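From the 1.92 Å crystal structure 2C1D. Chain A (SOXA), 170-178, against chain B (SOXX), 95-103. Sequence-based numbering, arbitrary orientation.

Chain A (170-178) YTRYGQLEM
Chain B, residues 95-103: YKVDGFVRP

The strongest polar contact is a salt bridge. Lys B96 NZ lies 2.9 Å from Glu A177 OE1 and donates a hydrogen bond to it. Lys B96 reaches it fully extended, with all four chi angles t and its CA-to-CB bond toward chain A. Glu A177 is m, t with chi3 at -99°; its CA-to-CB bond points sideways, but the carboxylate end comes nearer to chain B.

Two hydrogen bonds use backbone acceptors of chain B. Gly A174 N donates to Val B101 O at 2.9 Å and 172°, so the bond is nearly linear. Gln A175 NE2 donates to Lys B96 O at 3.1 Å and 152°. The Gln A175 side chain is t, t with chi3 at 31°. Water 1 bridges the two chains: the water donates to Arg A172 O (2.8 Å) and Gly A174 O (2.7 Å) and accepts from Val B101 N (2.9 Å).

Both stretches are loop through the contact. In register, Tyr A173 CA is 5.1 Å from Val B101 CA, and Gly A174 CA is 4.8 Å from Pro B103 CA. Chain A makes a type I turn from Gly A174 to Glu A177, with Gln A175 at phi/psi -65/-29 and Leu A176 at -76/-14. Glu A177 N donates a backbone hydrogen bond to Gly A174 O at 3.1 Å. Outside the turn, the backbone hydrogen bonds Tyr A173 N to Met A178 O and Met A178 N to Tyr A173 O are both 3.0 Å. Arg A172 (m, t, p, chi4 160°) braces this loop: Arg A172 NE lies 2.9 Å and Arg A172 NH2 3.1 Å from Glu A177 O, both as hydrogen bonds. Gly A174 has phi/psi 78/179, and the positive phi favours glycine. Glu A177 (55/61) and Arg B102 (53/60) also have positive phi. Gly B99 is at 86/25.

Phe B100 (chi1 -55°, chi2 123°) packs against the turn. Gln A175 CA sits over one face of the Phe B100 ring, 3.7 Å from its centroid and 6° off the normal, a CH-pi contact. Glu A177 OE1 approaches the ring edge, 3.6 Å from Phe B100 CE2. The carboxylate oxygen thus meets both the ammonium and the aromatic edge.

Apolar packing continues around Val B101. Val B101 has chi1 t, and its CA-to-CB bond points toward chain A. Val B101 CG1 is 3.9 Å from Thr A171 CG2 and 4.0 Å from Tyr A173 CD2. Tyr A173 is m with chi2 112°; Tyr A173 CE2 lies 3.6 Å from Arg B102 CD. Arg B102 is m, t, p with chi4 at 92°.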

# COMPACT_ATOMS: atom_id res chain seq x y z
N TYR A 170 2.30 10.68 -4.73
CA TYR A 170 1.81 10.84 -6.09
C TYR A 170 2.84 10.47 -7.18
O TYR A 170 2.55 10.59 -8.35
CB TYR A 170 1.35 12.29 -6.28
CG TYR A 170 0.09 12.55 -5.50
CD1 TYR A 170 0.13 13.06 -4.21
CD2 TYR A 170 -1.14 12.24 -6.04
CE1 TYR A 170 -1.05 13.28 -3.49
CE2 TYR A 170 -2.31 12.43 -5.34
CZ TYR A 170 -2.26 12.95 -4.06
OH TYR A 170 -3.43 13.15 -3.38
N THR A 171 4.02 10.00 -6.79
CA THR A 171 5.03 9.58 -7.78
C THR A 171 4.74 8.18 -8.27
O THR A 171 4.47 7.28 -7.47
CB THR A 171 6.44 9.66 -7.18
OG1 THR A 171 6.76 11.02 -6.95
CG2 THR A 171 7.53 9.20 -8.19
N ARG A 172 4.79 7.99 -9.58
CA ARG A 172 4.37 6.73 -10.15
C ARG A 172 5.62 5.90 -10.33
O ARG A 172 6.36 6.09 -11.29
CB ARG A 172 3.64 6.94 -11.46
CG ARG A 172 2.32 7.68 -11.27
CD ARG A 172 1.57 7.93 -12.53
NE ARG A 172 1.07 6.68 -13.07
CZ ARG A 172 0.09 6.56 -13.92
NH1 ARG A 172 -0.58 7.64 -14.36
NH2 ARG A 172 -0.26 5.35 -14.33
N TYR A 173 5.87 5.04 -9.35
CA TYR A 173 7.08 4.23 -9.31
C TYR A 173 7.08 2.95 -10.16
O TYR A 173 6.03 2.39 -10.51
CB TYR A 173 7.38 3.86 -7.86
CG TYR A 173 7.73 5.04 -6.98
CD1 TYR A 173 6.88 5.46 -5.94
CD2 TYR A 173 8.93 5.74 -7.16
CE1 TYR A 173 7.22 6.52 -5.13
CE2 TYR A 173 9.26 6.82 -6.36
CZ TYR A 173 8.41 7.22 -5.36
OH TYR A 173 8.78 8.29 -4.56
N GLY A 174 8.29 2.49 -10.44
CA GLY A 174 8.51 1.14 -10.92
C GLY A 174 8.18 0.94 -12.38
O GLY A 174 7.73 1.88 -13.07
N GLN A 175 8.39 -0.29 -12.85
CA GLN A 175 8.06 -0.67 -14.21
C GLN A 175 6.55 -0.61 -14.42
O GLN A 175 6.10 -0.28 -15.50
CB GLN A 175 8.63 -2.06 -14.56
CG GLN A 175 8.41 -2.45 -16.02
CD GLN A 175 9.21 -3.66 -16.43
OE1 GLN A 175 9.47 -4.54 -15.61
NE2 GLN A 175 9.64 -3.70 -17.70
N LEU A 176 5.78 -0.83 -13.35
CA LEU A 176 4.33 -0.72 -13.40
C LEU A 176 3.77 0.71 -13.40
O LEU A 176 2.59 0.89 -13.69
CB LEU A 176 3.68 -1.52 -12.24
CG LEU A 176 3.83 -3.03 -12.34
CD1 LEU A 176 3.23 -3.80 -11.11
CD2 LEU A 176 3.24 -3.54 -13.64
N GLU A 177 4.61 1.69 -13.07
CA GLU A 177 4.29 3.11 -13.12
C GLU A 177 3.03 3.43 -12.30
O GLU A 177 2.04 3.93 -12.82
CB GLU A 177 4.17 3.58 -14.57
CG GLU A 177 5.49 3.43 -15.35
CD GLU A 177 5.44 4.06 -16.74
OE1 GLU A 177 5.22 3.33 -17.74
OE2 GLU A 177 5.59 5.29 -16.81
N MET A 178 3.12 3.16 -11.00
CA MET A 178 1.99 3.28 -10.09
C MET A 178 2.37 4.02 -8.81
O MET A 178 3.40 3.77 -8.18
CB MET A 178 1.44 1.89 -9.76
CG MET A 178 0.74 1.21 -10.90
SD MET A 178 0.25 -0.51 -10.57
CE MET A 178 -0.44 -0.88 -12.24
N TYR B 95 5.13 -3.73 -22.83
CA TYR B 95 6.28 -3.81 -23.74
C TYR B 95 7.10 -2.52 -23.66
O TYR B 95 7.31 -1.82 -24.65
CB TYR B 95 5.79 -4.09 -25.17
CG TYR B 95 6.82 -4.75 -26.06
CD1 TYR B 95 7.35 -6.01 -25.75
CD2 TYR B 95 7.25 -4.14 -27.24
CE1 TYR B 95 8.30 -6.63 -26.58
CE2 TYR B 95 8.18 -4.77 -28.08
CZ TYR B 95 8.68 -6.02 -27.75
OH TYR B 95 9.60 -6.62 -28.57
N LYS B 96 7.57 -2.22 -22.45
CA LYS B 96 8.26 -0.98 -22.14
C LYS B 96 9.43 -1.30 -21.24
O LYS B 96 9.32 -2.11 -20.32
CB LYS B 96 7.34 0.02 -21.43
CG LYS B 96 7.96 1.39 -21.21
CD LYS B 96 6.91 2.36 -20.64
CE LYS B 96 7.50 3.73 -20.28
NZ LYS B 96 6.41 4.70 -19.96
N VAL B 97 10.56 -0.68 -21.51
CA VAL B 97 11.79 -1.09 -20.86
C VAL B 97 12.55 0.01 -20.15
O VAL B 97 13.48 -0.26 -19.41
CB VAL B 97 12.74 -1.78 -21.87
CG1 VAL B 97 12.12 -3.05 -22.41
CG2 VAL B 97 13.11 -0.82 -23.01
N ASP B 98 12.14 1.26 -20.34
CA ASP B 98 12.84 2.36 -19.68
C ASP B 98 11.94 3.57 -19.49
O ASP B 98 10.78 3.56 -19.90
CB ASP B 98 14.14 2.69 -20.44
CG ASP B 98 13.90 3.35 -21.81
OD1 ASP B 98 12.75 3.44 -22.29
OD2 ASP B 98 14.83 3.83 -22.49
N GLY B 99 12.48 4.62 -18.88
CA GLY B 99 11.74 5.84 -18.59
C GLY B 99 10.98 5.74 -17.26
O GLY B 99 9.96 6.42 -17.07
N PHE B 100 11.46 4.90 -16.36
CA PHE B 100 10.78 4.68 -15.08
C PHE B 100 11.43 5.46 -13.95
O PHE B 100 12.59 5.89 -14.04
CB PHE B 100 10.79 3.18 -14.72
CG PHE B 100 10.21 2.32 -15.77
CD1 PHE B 100 10.95 1.29 -16.34
CD2 PHE B 100 8.91 2.52 -16.20
CE1 PHE B 100 10.42 0.49 -17.33
CE2 PHE B 100 8.36 1.73 -17.19
CZ PHE B 100 9.12 0.72 -17.77
N VAL B 101 10.65 5.64 -12.89
CA VAL B 101 11.13 6.22 -11.67
C VAL B 101 11.43 5.09 -10.67
O VAL B 101 10.55 4.27 -10.35
CB VAL B 101 10.12 7.22 -11.08
CG1 VAL B 101 10.74 7.97 -9.94
CG2 VAL B 101 9.60 8.18 -12.15
N ARG B 102 12.68 5.03 -10.22
CA ARG B 102 13.17 3.95 -9.37
C ARG B 102 12.91 2.60 -10.00
O ARG B 102 12.20 1.76 -9.43
CB ARG B 102 12.54 4.03 -7.98
CG ARG B 102 12.86 5.31 -7.22
CD ARG B 102 12.44 5.26 -5.75
NE ARG B 102 13.25 4.36 -4.91
CZ ARG B 102 14.34 4.71 -4.23
NH1 ARG B 102 14.98 3.81 -3.51
NH2 ARG B 102 14.79 5.95 -4.23
N PRO B 103 13.46 2.36 -11.19
CA PRO B 103 13.21 1.08 -11.86
C PRO B 103 13.70 -0.06 -10.98
O PRO B 103 14.81 0.02 -10.38
CB PRO B 103 14.00 1.19 -13.18
CG PRO B 103 15.05 2.21 -12.92
CD PRO B 103 14.37 3.21 -11.98
O HOH W 1 7.95 4.54 -12.99